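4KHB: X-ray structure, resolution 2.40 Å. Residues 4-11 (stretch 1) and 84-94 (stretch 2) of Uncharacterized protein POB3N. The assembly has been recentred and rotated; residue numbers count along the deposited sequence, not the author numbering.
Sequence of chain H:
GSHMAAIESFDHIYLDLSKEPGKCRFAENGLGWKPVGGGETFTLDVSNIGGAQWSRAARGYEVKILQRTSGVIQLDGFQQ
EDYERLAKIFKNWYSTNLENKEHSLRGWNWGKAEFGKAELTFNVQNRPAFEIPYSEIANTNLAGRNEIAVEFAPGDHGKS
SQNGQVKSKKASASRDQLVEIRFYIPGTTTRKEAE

Stretch 1 (4-11) MAAIESFD
Stretch 2, residues 84-94: ERLAKIFKNWY

This is a small strand-on-helix contact within one chain, burying 472 Å² over both sides, in which a single arginine on the helix is clamped by a carboxylate, a backbone carbonyl and a phenylalanine ring, with apolar and indole contacts extending the interface.

Stretch 1 enters as an irregular loop and runs on as an extended strand through Asp 11; Glu 8, Ser 9 and Phe 10 have phi/psi of -111/119°, -115/147° and -139/132°. Stretch 2 continues a helix that begins earlier in the chain, with phi near -65° and psi near -40° through most of its length. Its i to i-4 bonds include Ile 89 N to Arg 85 O at 3.0 Å and Trp 93 N to Ile 89 O at 2.9 Å. Strand and helix axes approach to 10.4 Å, and their N-to-C directions make an angle of 138°, so the two run obliquely antiparallel. The register is set by Glu 8 CA and Ile 89 CA, 8.0 Å apart, and by Met 4 CA and Asn 92 CA at 9.4 Å.

Strand alternation decides which residues face the helix: the CA-to-CB bonds of Glu 8 and Phe 10 point toward it, whereas that of Ser 9 points away; Ser 9 contributes its backbone O instead. In stretch 2, Arg 85, Ile 89 and Trp 93, spaced four apart, point their CA-to-CB bonds toward stretch 1.

Arg 85 (chi1 -130°, chi2 t, chi3 108°, chi4 -149°) has the most surface covered by the other stretch, 90 Å². Its NE donates to Glu 8 OE1 at 2.4 Å with an angle of 153°, a very short, charge-assisted bond that forms a salt bridge. A weak second bond joins Arg 85 NH2 to Glu 8 OE1 at 2.8 Å, its angle only 127°. Arg 85 NH2 also donates to Ser 9 O, at 2.6 Å and 143°. Both acceptors lie near the guanidinium plane, where the N-H bonds point, which leaves the faces free for stacking. Glu 8 reaches this position with chi1 and chi2 both m and chi3 -19°.

One guanidinium face lies flat on Phe 10 (chi1 m, chi2 88°), with centres 3.8 Å apart and planes at 14°. Arg 85 CZ sits 32° off the ring normal, an off-centre cation-pi arrangement. Over the opposite ring face, Leu 86 CD2 (chi1 m, chi2 t) makes a CH-pi contact, 3.7 Å from Phe 10 CZ. Ile 89, also m and t, places CD1 at the ring edge, 3.8 Å from Phe 10 CE1. The same Ile 89 CD1 packs 3.5 Å from Glu 8 CB, beside the aliphatic base of that side chain.

Trp 93 (chi1 m, chi2 -13°) meets the loop. Ala 5 O lies 3.1 Å from Trp 93 CZ2, at the ring edge, and Ala 6 O is 3.3 Å from Trp 93 CH2. Peripherally, the poorly ordered Met 4 brings CE to 4.3 Å from NZ of Lys 88, whose side chain is all t.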

# COMPACT_ATOMS: atom_id res chain seq x y z
N MET H 4 -33.31 -2.75 5.00
CA MET H 4 -34.28 -3.65 5.62
C MET H 4 -33.80 -4.30 6.91
O MET H 4 -34.39 -4.10 7.97
CB MET H 4 -34.72 -4.73 4.64
CG MET H 4 -36.01 -4.43 3.89
SD MET H 4 -36.37 -5.66 2.62
CE MET H 4 -34.77 -5.79 1.82
N ALA H 5 -32.73 -5.09 6.81
CA ALA H 5 -32.31 -5.89 7.95
C ALA H 5 -31.78 -5.05 9.09
O ALA H 5 -31.29 -3.94 8.88
CB ALA H 5 -31.26 -6.90 7.52
N ALA H 6 -31.85 -5.59 10.30
CA ALA H 6 -31.38 -4.90 11.48
C ALA H 6 -29.86 -4.96 11.52
O ALA H 6 -29.18 -3.93 11.62
CB ALA H 6 -31.97 -5.52 12.74
N ILE H 7 -29.34 -6.18 11.45
CA ILE H 7 -27.91 -6.44 11.38
C ILE H 7 -27.49 -6.97 10.01
O ILE H 7 -28.15 -7.86 9.46
CB ILE H 7 -27.48 -7.48 12.46
CG1 ILE H 7 -27.22 -6.81 13.81
CG2 ILE H 7 -26.21 -8.20 12.05
CD1 ILE H 7 -27.36 -5.31 13.81
N GLU H 8 -26.42 -6.42 9.46
CA GLU H 8 -25.77 -7.02 8.30
C GLU H 8 -24.41 -7.55 8.72
O GLU H 8 -23.55 -6.80 9.19
CB GLU H 8 -25.60 -6.01 7.17
CG GLU H 8 -26.89 -5.65 6.46
CD GLU H 8 -27.40 -6.78 5.58
OE1 GLU H 8 -26.59 -7.68 5.26
OE2 GLU H 8 -28.59 -6.77 5.21
N SER H 9 -24.22 -8.86 8.57
CA SER H 9 -23.02 -9.50 9.07
C SER H 9 -22.19 -10.05 7.92
O SER H 9 -22.73 -10.48 6.89
CB SER H 9 -23.38 -10.62 10.05
OG SER H 9 -22.21 -11.22 10.58
N PHE H 10 -20.87 -10.04 8.09
CA PHE H 10 -19.96 -10.52 7.07
C PHE H 10 -18.85 -11.31 7.75
O PHE H 10 -18.28 -10.85 8.75
CB PHE H 10 -19.37 -9.34 6.28
CG PHE H 10 -20.38 -8.58 5.48
CD1 PHE H 10 -21.09 -7.52 6.04
CD2 PHE H 10 -20.63 -8.92 4.16
CE1 PHE H 10 -22.03 -6.82 5.29
CE2 PHE H 10 -21.56 -8.23 3.40
CZ PHE H 10 -22.26 -7.18 3.97
N ASP H 11 -18.55 -12.49 7.22
CA ASP H 11 -17.59 -13.37 7.87
C ASP H 11 -16.22 -13.33 7.22
O ASP H 11 -16.08 -12.92 6.06
CB ASP H 11 -18.13 -14.81 7.88
CG ASP H 11 -18.84 -15.15 9.18
OD1 ASP H 11 -18.30 -14.81 10.26
OD2 ASP H 11 -19.93 -15.75 9.13
N GLU H 84 -22.95 -4.92 -3.42
CA GLU H 84 -24.29 -4.32 -3.48
C GLU H 84 -24.93 -4.20 -2.09
O GLU H 84 -25.63 -3.22 -1.81
CB GLU H 84 -25.17 -5.09 -4.48
CG GLU H 84 -25.49 -6.54 -4.12
CD GLU H 84 -26.81 -7.01 -4.73
OE1 GLU H 84 -27.43 -6.23 -5.48
OE2 GLU H 84 -27.22 -8.15 -4.45
N ARG H 85 -24.66 -5.17 -1.23
CA ARG H 85 -25.12 -5.14 0.15
C ARG H 85 -24.43 -4.00 0.91
O ARG H 85 -25.07 -3.24 1.62
CB ARG H 85 -24.82 -6.48 0.82
CG ARG H 85 -26.00 -7.10 1.55
CD ARG H 85 -25.69 -8.54 1.96
NE ARG H 85 -25.48 -8.66 3.40
CZ ARG H 85 -24.68 -9.56 3.96
NH1 ARG H 85 -24.00 -10.41 3.21
NH2 ARG H 85 -24.55 -9.60 5.28
N LEU H 86 -23.11 -3.92 0.75
CA LEU H 86 -22.31 -2.89 1.42
C LEU H 86 -22.69 -1.49 0.97
O LEU H 86 -22.75 -0.56 1.79
CB LEU H 86 -20.81 -3.14 1.18
CG LEU H 86 -20.24 -4.41 1.82
CD1 LEU H 86 -18.88 -4.76 1.24
CD2 LEU H 86 -20.12 -4.24 3.33
N ALA H 87 -22.96 -1.33 -0.32
CA ALA H 87 -23.35 -0.04 -0.87
C ALA H 87 -24.67 0.43 -0.28
O ALA H 87 -24.85 1.62 -0.01
CB ALA H 87 -23.43 -0.11 -2.39
N LYS H 88 -25.59 -0.51 -0.07
CA LYS H 88 -26.88 -0.18 0.54
C LYS H 88 -26.71 0.22 2.01
O LYS H 88 -27.35 1.17 2.47
CB LYS H 88 -27.85 -1.36 0.45
CG LYS H 88 -29.30 -0.92 0.41
CD LYS H 88 -30.26 -2.09 0.22
CE LYS H 88 -31.70 -1.59 0.12
NZ LYS H 88 -32.65 -2.67 -0.26
N ILE H 89 -25.86 -0.51 2.72
CA ILE H 89 -25.56 -0.21 4.12
C ILE H 89 -25.05 1.22 4.31
O ILE H 89 -25.59 1.98 5.10
CB ILE H 89 -24.52 -1.19 4.69
CG1 ILE H 89 -25.10 -2.60 4.79
CG2 ILE H 89 -24.01 -0.72 6.04
CD1 ILE H 89 -24.05 -3.65 5.08
N PHE H 90 -24.00 1.56 3.57
CA PHE H 90 -23.37 2.88 3.68
C PHE H 90 -24.29 4.02 3.24
O PHE H 90 -24.25 5.11 3.81
CB PHE H 90 -22.03 2.92 2.94
CG PHE H 90 -20.89 2.36 3.73
CD1 PHE H 90 -20.59 1.00 3.69
CD2 PHE H 90 -20.11 3.19 4.53
CE1 PHE H 90 -19.54 0.49 4.43
CE2 PHE H 90 -19.06 2.68 5.27
CZ PHE H 90 -18.77 1.33 5.22
N LYS H 91 -25.11 3.77 2.22
CA LYS H 91 -26.02 4.80 1.72
C LYS H 91 -27.21 5.01 2.66
O LYS H 91 -27.51 6.14 3.05
CB LYS H 91 -26.50 4.47 0.31
CG LYS H 91 -27.45 5.52 -0.27
CD LYS H 91 -27.87 5.20 -1.70
CE LYS H 91 -28.86 4.05 -1.75
NZ LYS H 91 -28.22 2.79 -2.20
N ASN H 92 -27.89 3.92 3.02
CA ASN H 92 -29.10 4.00 3.83
C ASN H 92 -28.84 4.35 5.30
O ASN H 92 -29.64 5.06 5.92
CB ASN H 92 -29.91 2.71 3.75
CG ASN H 92 -30.46 2.45 2.36
OD1 ASN H 92 -30.47 3.34 1.50
ND2 ASN H 92 -30.95 1.24 2.14
N TRP H 93 -27.73 3.86 5.85
CA TRP H 93 -27.41 4.08 7.26
C TRP H 93 -26.40 5.20 7.51
O TRP H 93 -26.54 5.97 8.47
CB TRP H 93 -26.89 2.78 7.89
CG TRP H 93 -27.96 1.73 8.08
CD1 TRP H 93 -29.30 1.91 7.98
CD2 TRP H 93 -27.76 0.34 8.40
NE1 TRP H 93 -29.96 0.72 8.23
CE2 TRP H 93 -29.03 -0.25 8.48
CE3 TRP H 93 -26.63 -0.45 8.61
CZ2 TRP H 93 -29.21 -1.61 8.77
CZ3 TRP H 93 -26.80 -1.80 8.90
CH2 TRP H 93 -28.08 -2.36 8.98
N TYR H 94 -25.39 5.30 6.65
CA TYR H 94 -24.25 6.17 6.94
C TYR H 94 -24.20 7.43 6.08
O TYR H 94 -23.26 8.22 6.19
CB TYR H 94 -22.94 5.38 6.83
CG TYR H 94 -22.92 4.10 7.66
CD1 TYR H 94 -23.64 4.01 8.85
CD2 TYR H 94 -22.19 3.00 7.25
CE1 TYR H 94 -23.63 2.85 9.60
CE2 TYR H 94 -22.17 1.83 8.00
CZ TYR H 94 -22.89 1.77 9.17
OH TYR H 94 -22.89 0.62 9.93